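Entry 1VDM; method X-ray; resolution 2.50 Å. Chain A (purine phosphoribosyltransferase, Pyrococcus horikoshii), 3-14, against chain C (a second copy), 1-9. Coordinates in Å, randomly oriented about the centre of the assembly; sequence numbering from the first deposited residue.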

# COMPACT_ATOMS: atom_id res chain seq x y z
N LYS A 3 42.19 12.03 -6.63
CA LYS A 3 41.65 10.84 -5.99
C LYS A 3 40.70 10.10 -6.92
O LYS A 3 40.11 10.69 -7.83
CB LYS A 3 40.90 11.24 -4.71
CG LYS A 3 41.79 11.67 -3.55
CD LYS A 3 40.93 12.17 -2.39
CE LYS A 3 41.72 12.34 -1.11
NZ LYS A 3 40.83 12.76 0.02
N VAL A 4 40.57 8.80 -6.71
CA VAL A 4 39.66 7.96 -7.50
C VAL A 4 38.39 7.74 -6.67
O VAL A 4 38.45 7.12 -5.61
CB VAL A 4 40.27 6.58 -7.80
CG1 VAL A 4 39.19 5.64 -8.32
CG2 VAL A 4 41.36 6.71 -8.84
N TYR A 5 37.26 8.26 -7.16
CA TYR A 5 35.99 8.10 -6.44
C TYR A 5 35.11 7.00 -7.03
O TYR A 5 34.38 7.22 -8.00
CB TYR A 5 35.20 9.41 -6.43
CG TYR A 5 35.86 10.54 -5.69
CD1 TYR A 5 36.97 11.20 -6.21
CD2 TYR A 5 35.35 10.97 -4.46
CE1 TYR A 5 37.55 12.27 -5.54
CE2 TYR A 5 35.93 12.03 -3.77
CZ TYR A 5 37.03 12.68 -4.32
OH TYR A 5 37.59 13.75 -3.65
N LEU A 6 35.16 5.82 -6.42
CA LEU A 6 34.38 4.64 -6.84
C LEU A 6 32.87 4.74 -6.53
O LEU A 6 32.45 4.97 -5.40
CB LEU A 6 34.97 3.41 -6.15
CG LEU A 6 36.18 2.84 -6.90
CD1 LEU A 6 36.38 1.35 -6.62
CD2 LEU A 6 36.06 2.99 -8.41
N THR A 7 32.00 4.55 -7.53
CA THR A 7 30.55 4.56 -7.31
C THR A 7 30.10 3.20 -6.74
O THR A 7 30.86 2.23 -6.79
CB THR A 7 29.75 4.74 -8.62
OG1 THR A 7 29.96 3.60 -9.46
CG2 THR A 7 30.18 5.99 -9.34
N TRP A 8 28.87 3.15 -6.21
CA TRP A 8 28.33 1.90 -5.66
C TRP A 8 28.09 0.91 -6.81
O TRP A 8 28.23 -0.30 -6.63
CB TRP A 8 27.01 2.15 -4.91
CG TRP A 8 27.15 2.42 -3.43
CD1 TRP A 8 26.78 3.55 -2.77
CD2 TRP A 8 27.72 1.55 -2.45
NE1 TRP A 8 27.08 3.45 -1.44
CE2 TRP A 8 27.66 2.23 -1.21
CE3 TRP A 8 28.27 0.26 -2.48
CZ2 TRP A 8 28.15 1.67 -0.02
CZ3 TRP A 8 28.76 -0.29 -1.30
CH2 TRP A 8 28.69 0.41 -0.08
N TRP A 9 27.73 1.41 -7.99
CA TRP A 9 27.51 0.53 -9.13
C TRP A 9 28.84 -0.07 -9.61
O TRP A 9 28.86 -1.17 -10.15
CB TRP A 9 26.83 1.29 -10.27
CG TRP A 9 26.40 0.44 -11.46
CD1 TRP A 9 26.38 0.83 -12.78
CD2 TRP A 9 25.92 -0.92 -11.44
NE1 TRP A 9 25.91 -0.19 -13.57
CE2 TRP A 9 25.62 -1.28 -12.79
CE3 TRP A 9 25.71 -1.87 -10.43
CZ2 TRP A 9 25.13 -2.54 -13.14
CZ3 TRP A 9 25.22 -3.14 -10.79
CH2 TRP A 9 24.93 -3.46 -12.14
N GLN A 10 29.95 0.63 -9.40
CA GLN A 10 31.25 0.08 -9.79
C GLN A 10 31.63 -0.98 -8.78
O GLN A 10 32.22 -1.99 -9.13
CB GLN A 10 32.34 1.14 -9.82
CG GLN A 10 32.23 2.10 -10.97
CD GLN A 10 33.28 3.19 -10.89
OE1 GLN A 10 33.32 3.96 -9.93
NE2 GLN A 10 34.16 3.25 -11.90
N VAL A 11 31.27 -0.74 -7.52
CA VAL A 11 31.57 -1.69 -6.46
C VAL A 11 30.69 -2.94 -6.58
O VAL A 11 31.14 -4.06 -6.31
CB VAL A 11 31.36 -1.03 -5.06
CG1 VAL A 11 31.54 -2.06 -3.94
CG2 VAL A 11 32.35 0.13 -4.89
N ASP A 12 29.44 -2.74 -6.98
CA ASP A 12 28.49 -3.84 -7.16
C ASP A 12 28.96 -4.71 -8.32
O ASP A 12 29.09 -5.92 -8.19
CB ASP A 12 27.08 -3.32 -7.45
CG ASP A 12 26.12 -3.56 -6.28
OD1 ASP A 12 26.45 -4.37 -5.39
OD2 ASP A 12 25.03 -2.95 -6.27
N ARG A 13 29.23 -4.08 -9.46
CA ARG A 13 29.70 -4.82 -10.62
C ARG A 13 31.04 -5.52 -10.35
O ARG A 13 31.25 -6.64 -10.79
CB ARG A 13 29.80 -3.90 -11.82
CG ARG A 13 28.45 -3.48 -12.36
CD ARG A 13 28.59 -2.68 -13.62
NE ARG A 13 29.01 -1.31 -13.37
CZ ARG A 13 29.27 -0.42 -14.33
NH1 ARG A 13 29.15 -0.76 -15.61
NH2 ARG A 13 29.61 0.81 -14.02
N ALA A 14 31.93 -4.86 -9.62
CA ALA A 14 33.22 -5.46 -9.32
C ALA A 14 33.02 -6.70 -8.46
O ALA A 14 33.78 -7.65 -8.52
CB ALA A 14 34.11 -4.46 -8.61
N MET C 1 43.95 3.04 -13.36
CA MET C 1 42.62 3.05 -14.04
C MET C 1 42.63 3.90 -15.31
O MET C 1 42.34 5.10 -15.26
CB MET C 1 41.54 3.56 -13.09
CG MET C 1 41.14 2.56 -12.02
SD MET C 1 39.84 3.24 -10.99
CE MET C 1 38.42 3.08 -12.06
N ASP C 2 42.92 3.25 -16.43
CA ASP C 2 42.99 3.93 -17.72
C ASP C 2 41.68 3.91 -18.51
O ASP C 2 41.67 4.20 -19.70
CB ASP C 2 44.12 3.33 -18.56
CG ASP C 2 43.84 1.88 -18.97
OD1 ASP C 2 42.87 1.65 -19.73
OD2 ASP C 2 44.59 0.97 -18.53
N LYS C 3 40.57 3.56 -17.85
CA LYS C 3 39.28 3.50 -18.53
C LYS C 3 38.30 4.56 -18.04
O LYS C 3 38.45 5.11 -16.95
CB LYS C 3 38.63 2.13 -18.31
CG LYS C 3 39.48 0.95 -18.68
CD LYS C 3 38.78 -0.33 -18.28
CE LYS C 3 39.64 -1.54 -18.56
NZ LYS C 3 38.96 -2.80 -18.14
N VAL C 4 37.29 4.84 -18.85
CA VAL C 4 36.27 5.81 -18.47
C VAL C 4 34.99 5.05 -18.15
O VAL C 4 34.41 4.40 -19.02
CB VAL C 4 35.98 6.79 -19.60
CG1 VAL C 4 34.74 7.60 -19.26
CG2 VAL C 4 37.17 7.72 -19.80
N TYR C 5 34.55 5.12 -16.89
CA TYR C 5 33.33 4.45 -16.45
C TYR C 5 32.13 5.38 -16.41
O TYR C 5 31.92 6.09 -15.44
CB TYR C 5 33.53 3.82 -15.07
CG TYR C 5 34.59 2.75 -15.01
CD1 TYR C 5 35.95 3.08 -15.02
CD2 TYR C 5 34.25 1.40 -14.92
CE1 TYR C 5 36.94 2.09 -14.93
CE2 TYR C 5 35.22 0.41 -14.83
CZ TYR C 5 36.56 0.76 -14.84
OH TYR C 5 37.52 -0.23 -14.73
N LEU C 6 31.35 5.37 -17.47
CA LEU C 6 30.12 6.15 -17.59
C LEU C 6 29.04 5.68 -16.61
O LEU C 6 28.83 4.49 -16.41
CB LEU C 6 29.61 6.02 -19.03
CG LEU C 6 30.39 6.91 -20.01
CD1 LEU C 6 29.67 7.08 -21.34
CD2 LEU C 6 30.63 8.32 -19.47
N THR C 7 28.31 6.61 -16.01
CA THR C 7 27.23 6.27 -15.09
C THR C 7 25.92 6.32 -15.86
O THR C 7 25.86 6.84 -16.98
CB THR C 7 27.11 7.30 -13.91
OG1 THR C 7 26.61 8.55 -14.41
CG2 THR C 7 28.45 7.51 -13.25
N TRP C 8 24.86 5.78 -15.25
CA TRP C 8 23.56 5.83 -15.87
C TRP C 8 23.07 7.26 -15.99
O TRP C 8 22.35 7.60 -16.93
CB TRP C 8 22.55 4.99 -15.07
CG TRP C 8 22.61 3.53 -15.42
CD1 TRP C 8 23.07 2.51 -14.64
CD2 TRP C 8 22.22 2.93 -16.66
NE1 TRP C 8 23.01 1.32 -15.32
CE2 TRP C 8 22.49 1.55 -16.57
CE3 TRP C 8 21.69 3.44 -17.86
CZ2 TRP C 8 22.24 0.66 -17.63
CZ3 TRP C 8 21.44 2.55 -18.92
CH2 TRP C 8 21.72 1.18 -18.79
N TRP C 9 23.48 8.12 -15.06
CA TRP C 9 23.06 9.52 -15.11
C TRP C 9 23.81 10.28 -16.22
O TRP C 9 23.29 11.24 -16.79
CB TRP C 9 23.26 10.20 -13.75
CG TRP C 9 22.63 11.55 -13.65
CD1 TRP C 9 23.12 12.63 -12.97
CD2 TRP C 9 21.40 11.99 -14.27
NE1 TRP C 9 22.29 13.71 -13.13
CE2 TRP C 9 21.23 13.35 -13.92
CE3 TRP C 9 20.43 11.37 -15.08
CZ2 TRP C 9 20.13 14.11 -14.36
CZ3 TRP C 9 19.34 12.12 -15.51
CH2 TRP C 9 19.20 13.48 -15.15
O HOH W 1 29.81 2.19 -16.25

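Two copies of the same N-terminal segment, a short strand, a turn and the start of a helix, meet through side chains, and no direct hydrogen bond crosses between the stretches. The pairing is not between equivalent residues: the nearest CA pairs are Val A4 CA to Met C1 CA (8.7 Å), Trp A9 CA to Thr C7 CA (8.3 Å) and Gln A10 CA to Tyr C5 CA (8.2 Å). The two stretches bury 335 Å², both sides summed. On the strand of chain A, Val A4 points toward chain C and sets its CG1 3.6 Å from SD of Met C1, a soft apolar contact. At the turn, CB of Leu A6 points sideways, but the side chain reaches nearer and its CD2 lies 4.3 Å from CE of Met C1, so the two aliphatic residues share one poorly ordered methionine. Thr A7 OG1 accepts from Gln A10 N at 3.0 Å, while Thr A7 N donates to Gln A10 OE1 at 2.8 Å. The first bond caps the helix; the second fixes the Gln A10 side-chain amide. At the second residue of the helix, Trp A9 meets Trp C8 obliquely, five-membered ring centroids 5.4 Å apart and planes at 31°. NE1 of Trp A9 and NE1 of Trp C8 are 3.7 Å apart, but each is hydrogen-bonded elsewhere in the structure. With its OE1 held by Thr A7 N, Gln A10 places NE2 over one face of the Tyr C5 ring, 3.2 Å from Tyr C5 CG, where the amide group meets the π cloud. Arg A13 NE donates to Trp A9 O at 3.2 Å, steadying the long side chain, and Arg A13 NH2 donates to water 1 at 2.6 Å; that water donates in turn to Leu C6 O at 2.5 Å, bridging a gap of 4.5 Å between Arg A13 NH2 and Leu C6 O.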